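Local coordinates for protein peptide methionine sulfoxide reductase msrA/msrB (Neisseria gonorrhoeae, PDB 2H30) that carries a thioredoxin-like domain that can use electrons from DsbD to reduce the downstream methionine sulfoxide reductases, at residues L42-A47 / L54-Q59; E90-Y95 / V105-G110. The protein carries 2 engineered substitutions. All coordinates share one frame; numbering follows the deposited sequence.

Overall arrangement
Both contacts pack a helix against the same mixed sheet of a thioredoxin-like domain, and their centres are about 13 Å apart. They come in series along the chain: contact 1 joins strand 41-45 to helix 51-64, and contact 2 joins helix 90-95 to strand 105-107. Between those two strands in the sheet runs strand 73-78, parallel to both, so the contacts belong to successive beta-alpha-beta units that share it. They form one core, since Trp46 CH2 lies 3.8 Å from Phe91 CZ, and Leu54 CD2 lies 3.8 Å from Trp94 CH2. Trp46 thus packs in both contacts, placing helix 90-95 beside helix 51-64, at whose start lies a thioredoxin-type CxxC, the probable redox site.

Contact 1: residues L42-A47 / L54-Q59; sequences LIKFWA and LSELGQ
Lys44 NZ is gripped by Glu56 OE1 at 2.7 Å, a hydrogen bond within a salt bridge, and by a water at 2.9 Å from NZ. That water accepts from the ammonium and donates to Gln59 OE1, so strand 42-45 reaches two positions on helix 54-59 through one nitrogen. The ammonium approaches OE1 on its anti side, 27° out of the carboxylate plane. The other oxygen, OE2, is hydrogen-bonded to Ser141 OG, so the carboxylate has its two oxygens held by different groups and its rotation is restrained. With CG anti to the backbone N (chi1 -176°) and an extended chain beyond, Lys44 spans the gap to the helix and crosses Glu56 at about a right angle. Lys44 is buried and Glu56 partly exposed, so the pairing would be expected to favour the charged form of the lysine.

Beside this polar link lies an apolar one. Leu57 CD2 sits over the centre of one face of the Trp46 six-membered ring, 3.9 Å from its centroid and 10° off the normal, a CH-pi contact. Leu54 CD2 comes in obliquely, 3.9 Å from Trp46 CZ3. The CG of Trp46 stands between the backbone N and the carbonyl carbon, which turns the indole toward Leu57, and its NE1 is hydrogen-bonded to Thr76 OG1 on the neighbouring strand.

Strand 41-45, helix 51-64 and strand 73-78 form a beta-alpha-beta unit. Trp46 also touches the Cys50-Cys53 pair, whose CxxC pattern at a helix start is consistent with the redox site of the thioredoxin fold.

Contact 2: residues E90-Y95 / V105-G110; sequences EFQKWY and VVTDNG
The rings of Phe91 and Tyr95 project from one side of helix 90-95 and meet strand 105-107 obliquely, Phe91 receiving two methyls at a slant and Tyr95 one. Thr107 CG2 is equidistant from two adjacent Phe91 carbons, CD2 and CE2, at 3.9 Å from each, and Val105 CG1 approaches the same ring more loosely. Val105 CG2 goes instead to the phenol end of Tyr95, 3.4 Å from OH and 3.6 Å from CZ, the two side chains coming from opposite directions. Both aromatic rings reach the strand because their CG atoms stand anti to the backbone N, at chi1 173° for Phe91 and -175° for Tyr95. The strand presents Val105 and Thr107 to the helix, while the intervening Val106 points away and packs on Val77, the usual alternation of a beta-strand.

A polar bridge lies beside the aromatic row. Gln92 NE2 and Thr107 OG1 are 3.7 Å apart, with no direct hydrogen bond, and one water joins them, 2.9 Å from NE2 and 3.0 Å from OG1. Gln92 bends at chi2, which brings its amide round toward the strand; the amide is also fixed on its own side, OE1 by the backbone N of Gly89 and NE2 by Asp88. Thr107 OG1 is likewise hydrogen-bonded to Lys24 O on the adjoining edge strand; carbonyl and water compete for the single hydroxyl proton.

Helix and strand run nearly antiparallel, their axes at 159° and 10.8 Å apart, as expected for the second half of a beta-alpha-beta crossover from strand 73-78. Since no direct hydrogen bond crosses the contact, its chemistry implies that cohesion comes from apolar packing of aromatic rings against methyls, supplemented by a water-mediated link between already engaged polar groups.

Contact 1: residues L42-A47 / L54-Q59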
# COMPACT_ATOMS: atom_id res chain seq x y z
N LEU A 42 -5.58 -0.34 -4.26
CA LEU A 42 -4.99 -1.51 -3.58
C LEU A 42 -3.79 -0.97 -2.84
O LEU A 42 -2.89 -0.37 -3.47
CB LEU A 42 -4.59 -2.55 -4.63
CG LEU A 42 -3.94 -3.77 -3.99
CD1 LEU A 42 -4.90 -4.54 -3.04
CD2 LEU A 42 -3.47 -4.62 -5.22
N ILE A 43 -3.79 -1.12 -1.52
CA ILE A 43 -2.75 -0.49 -0.68
C ILE A 43 -1.91 -1.55 -0.01
O ILE A 43 -2.47 -2.44 0.66
CB ILE A 43 -3.35 0.36 0.44
CG1 ILE A 43 -4.28 1.43 -0.17
CG2 ILE A 43 -2.23 0.98 1.29
CD1 ILE A 43 -5.04 2.17 0.93
N LYS A 44 -0.62 -1.47 -0.15
CA LYS A 44 0.31 -2.39 0.58
C LYS A 44 0.92 -1.62 1.76
O LYS A 44 1.58 -0.58 1.50
CB LYS A 44 1.45 -2.81 -0.33
CG LYS A 44 2.36 -3.84 0.40
CD LYS A 44 3.50 -4.25 -0.47
CE LYS A 44 4.00 -5.64 0.10
NZ LYS A 44 4.80 -6.23 -0.91
N PHE A 45 0.71 -2.14 2.98
CA PHE A 45 1.32 -1.57 4.20
C PHE A 45 2.59 -2.35 4.47
O PHE A 45 2.60 -3.60 4.45
CB PHE A 45 0.38 -1.73 5.40
CG PHE A 45 -0.88 -0.93 5.25
CD1 PHE A 45 -1.97 -1.41 4.53
CD2 PHE A 45 -0.92 0.35 5.78
CE1 PHE A 45 -3.12 -0.60 4.40
CE2 PHE A 45 -2.09 1.16 5.68
CZ PHE A 45 -3.19 0.70 4.98
N TRP A 46 3.65 -1.61 4.80
CA TRP A 46 4.95 -2.23 5.03
C TRP A 46 5.80 -1.40 5.98
O TRP A 46 5.41 -0.28 6.36
CB TRP A 46 5.67 -2.45 3.69
CG TRP A 46 6.03 -1.19 2.94
CD1 TRP A 46 5.18 -0.44 2.15
CD2 TRP A 46 7.32 -0.61 2.81
NE1 TRP A 46 5.90 0.63 1.57
CE2 TRP A 46 7.20 0.55 2.01
CE3 TRP A 46 8.56 -0.91 3.39
CZ2 TRP A 46 8.28 1.35 1.66
CZ3 TRP A 46 9.65 -0.08 3.07
CH2 TRP A 46 9.50 1.04 2.23
N ALA A 47 6.96 -1.96 6.37
CA ALA A 47 7.94 -1.28 7.20
C ALA A 47 9.33 -1.63 6.77
O ALA A 47 9.57 -2.74 6.27
CB ALA A 47 7.77 -1.65 8.66
N LEU A 54 10.71 -5.69 2.32
CA LEU A 54 11.73 -5.11 1.43
C LEU A 54 11.93 -5.95 0.16
O LEU A 54 12.09 -5.42 -0.95
CB LEU A 54 13.07 -4.92 2.12
CG LEU A 54 13.01 -4.12 3.40
CD1 LEU A 54 14.47 -3.99 3.81
CD2 LEU A 54 12.52 -2.76 2.98
N SER A 55 11.87 -7.28 0.34
CA SER A 55 12.07 -8.18 -0.84
C SER A 55 10.99 -8.05 -1.89
O SER A 55 11.17 -8.49 -3.04
CB SER A 55 12.14 -9.63 -0.34
OG SER A 55 10.85 -10.13 -0.02
N GLU A 56 9.83 -7.50 -1.47
CA GLU A 56 8.65 -7.43 -2.30
C GLU A 56 8.47 -6.02 -2.92
O GLU A 56 7.54 -5.82 -3.72
CB GLU A 56 7.42 -7.78 -1.48
CG GLU A 56 7.34 -9.26 -1.12
CD GLU A 56 6.14 -9.56 -0.18
OE1 GLU A 56 5.47 -8.61 0.27
OE2 GLU A 56 5.87 -10.76 0.10
N LEU A 57 9.35 -5.08 -2.60
CA LEU A 57 9.21 -3.68 -3.15
C LEU A 57 9.33 -3.69 -4.69
O LEU A 57 8.51 -3.05 -5.37
CB LEU A 57 10.22 -2.73 -2.56
CG LEU A 57 10.05 -2.41 -1.07
CD1 LEU A 57 11.26 -1.65 -0.60
CD2 LEU A 57 8.76 -1.59 -0.90
N GLY A 58 10.26 -4.50 -5.19
CA GLY A 58 10.43 -4.55 -6.68
C GLY A 58 9.21 -5.17 -7.35
O GLY A 58 8.81 -4.79 -8.45
N GLN A 59 8.63 -6.18 -6.70
CA GLN A 59 7.42 -6.80 -7.17
C GLN A 59 6.27 -5.80 -7.25
O GLN A 59 5.59 -5.70 -8.25
CB GLN A 59 7.10 -7.94 -6.20
CG GLN A 59 5.92 -8.73 -6.59
CD GLN A 59 5.56 -9.73 -5.46
OE1 GLN A 59 5.33 -9.31 -4.34
NE2 GLN A 59 5.50 -11.02 -5.77
O HOH W 1 4.13 -6.79 -3.63

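Contact 2: residues E90-Y95 / V105-G110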
# COMPACT_ATOMS: atom_id res chain seq x y z
N GLU A 90 13.77 10.54 9.18
CA GLU A 90 14.75 9.43 9.22
C GLU A 90 14.29 8.40 8.16
O GLU A 90 15.12 7.96 7.34
CB GLU A 90 14.81 8.82 10.61
CG GLU A 90 15.72 7.59 10.69
CD GLU A 90 15.67 6.82 12.02
OE1 GLU A 90 14.73 6.95 12.90
OE2 GLU A 90 16.64 6.00 12.17
N PHE A 91 12.96 8.21 8.10
CA PHE A 91 12.42 7.20 7.18
C PHE A 91 12.77 7.58 5.76
O PHE A 91 13.30 6.78 4.98
CB PHE A 91 10.89 6.99 7.36
CG PHE A 91 10.33 6.08 6.29
CD1 PHE A 91 10.46 4.69 6.46
CD2 PHE A 91 9.85 6.59 5.07
CE1 PHE A 91 10.05 3.80 5.44
CE2 PHE A 91 9.43 5.68 4.04
CZ PHE A 91 9.56 4.30 4.27
N GLN A 92 12.45 8.81 5.39
CA GLN A 92 12.64 9.26 4.01
C GLN A 92 14.12 9.27 3.59
O GLN A 92 14.45 8.99 2.45
CB GLN A 92 11.99 10.64 3.81
CG GLN A 92 10.47 10.72 3.94
CD GLN A 92 9.96 10.90 5.36
OE1 GLN A 92 10.61 10.53 6.35
NE2 GLN A 92 8.73 11.41 5.48
N LYS A 93 14.99 9.63 4.53
CA LYS A 93 16.43 9.62 4.28
C LYS A 93 16.93 8.20 4.00
O LYS A 93 17.67 8.01 3.06
CB LYS A 93 17.18 10.26 5.47
CG LYS A 93 18.68 10.39 5.17
CD LYS A 93 18.98 10.92 3.73
CE LYS A 93 18.17 12.20 3.34
NZ LYS A 93 17.62 12.12 1.92
N TRP A 94 16.47 7.25 4.79
CA TRP A 94 16.80 5.83 4.59
C TRP A 94 16.22 5.39 3.24
O TRP A 94 16.90 4.76 2.42
CB TRP A 94 16.22 5.00 5.74
CG TRP A 94 16.26 3.54 5.39
CD1 TRP A 94 17.34 2.70 5.41
CD2 TRP A 94 15.17 2.79 4.84
NE1 TRP A 94 16.97 1.43 4.98
CE2 TRP A 94 15.65 1.48 4.60
CE3 TRP A 94 13.82 3.11 4.54
CZ2 TRP A 94 14.84 0.46 4.07
CZ3 TRP A 94 13.01 2.09 4.01
CH2 TRP A 94 13.53 0.79 3.76
N TYR A 95 14.94 5.70 3.01
CA TYR A 95 14.30 5.19 1.80
C TYR A 95 14.88 5.75 0.51
O TYR A 95 14.90 5.09 -0.54
CB TYR A 95 12.79 5.39 1.88
CG TYR A 95 12.06 4.76 0.71
CD1 TYR A 95 12.07 3.37 0.56
CD2 TYR A 95 11.52 5.53 -0.28
CE1 TYR A 95 11.46 2.78 -0.52
CE2 TYR A 95 10.91 4.94 -1.41
CZ TYR A 95 10.88 3.57 -1.48
OH TYR A 95 10.31 2.98 -2.57
N VAL A 105 5.05 5.58 -2.46
CA VAL A 105 5.18 5.31 -1.06
C VAL A 105 4.59 6.47 -0.28
O VAL A 105 5.29 7.51 -0.11
CB VAL A 105 6.63 5.05 -0.61
CG1 VAL A 105 6.62 4.76 0.89
CG2 VAL A 105 7.25 3.84 -1.42
N VAL A 106 3.39 6.28 0.25
CA VAL A 106 2.80 7.32 1.12
C VAL A 106 3.45 7.19 2.47
O VAL A 106 3.63 6.09 2.99
CB VAL A 106 1.31 7.09 1.22
CG1 VAL A 106 0.63 8.03 2.31
CG2 VAL A 106 0.63 7.25 -0.11
N THR A 107 3.76 8.32 3.12
CA THR A 107 4.34 8.31 4.44
C THR A 107 3.27 8.80 5.43
O THR A 107 2.86 9.99 5.38
CB THR A 107 5.64 9.14 4.51
OG1 THR A 107 5.46 10.47 3.97
CG2 THR A 107 6.72 8.46 3.75
N ASP A 108 2.81 7.92 6.29
CA ASP A 108 1.73 8.21 7.24
C ASP A 108 2.38 8.33 8.61
O ASP A 108 2.57 7.36 9.31
CB ASP A 108 0.74 7.04 7.23
CG ASP A 108 -0.47 7.25 8.12
OD1 ASP A 108 -0.44 8.18 8.99
OD2 ASP A 108 -1.43 6.47 7.96
N ASN A 109 2.71 9.58 8.99
CA ASN A 109 3.44 9.78 10.24
C ASN A 109 2.55 9.33 11.39
O ASN A 109 1.41 9.86 11.52
CB ASN A 109 3.81 11.27 10.33
CG ASN A 109 4.80 11.56 11.49
OD1 ASN A 109 4.98 12.73 11.86
ND2 ASN A 109 5.41 10.54 12.05
N GLY A 110 3.04 8.37 12.18
CA GLY A 110 2.27 7.80 13.30
C GLY A 110 1.27 6.71 12.94
O GLY A 110 0.62 6.10 13.81
O HOH W 2 7.33 12.66 3.22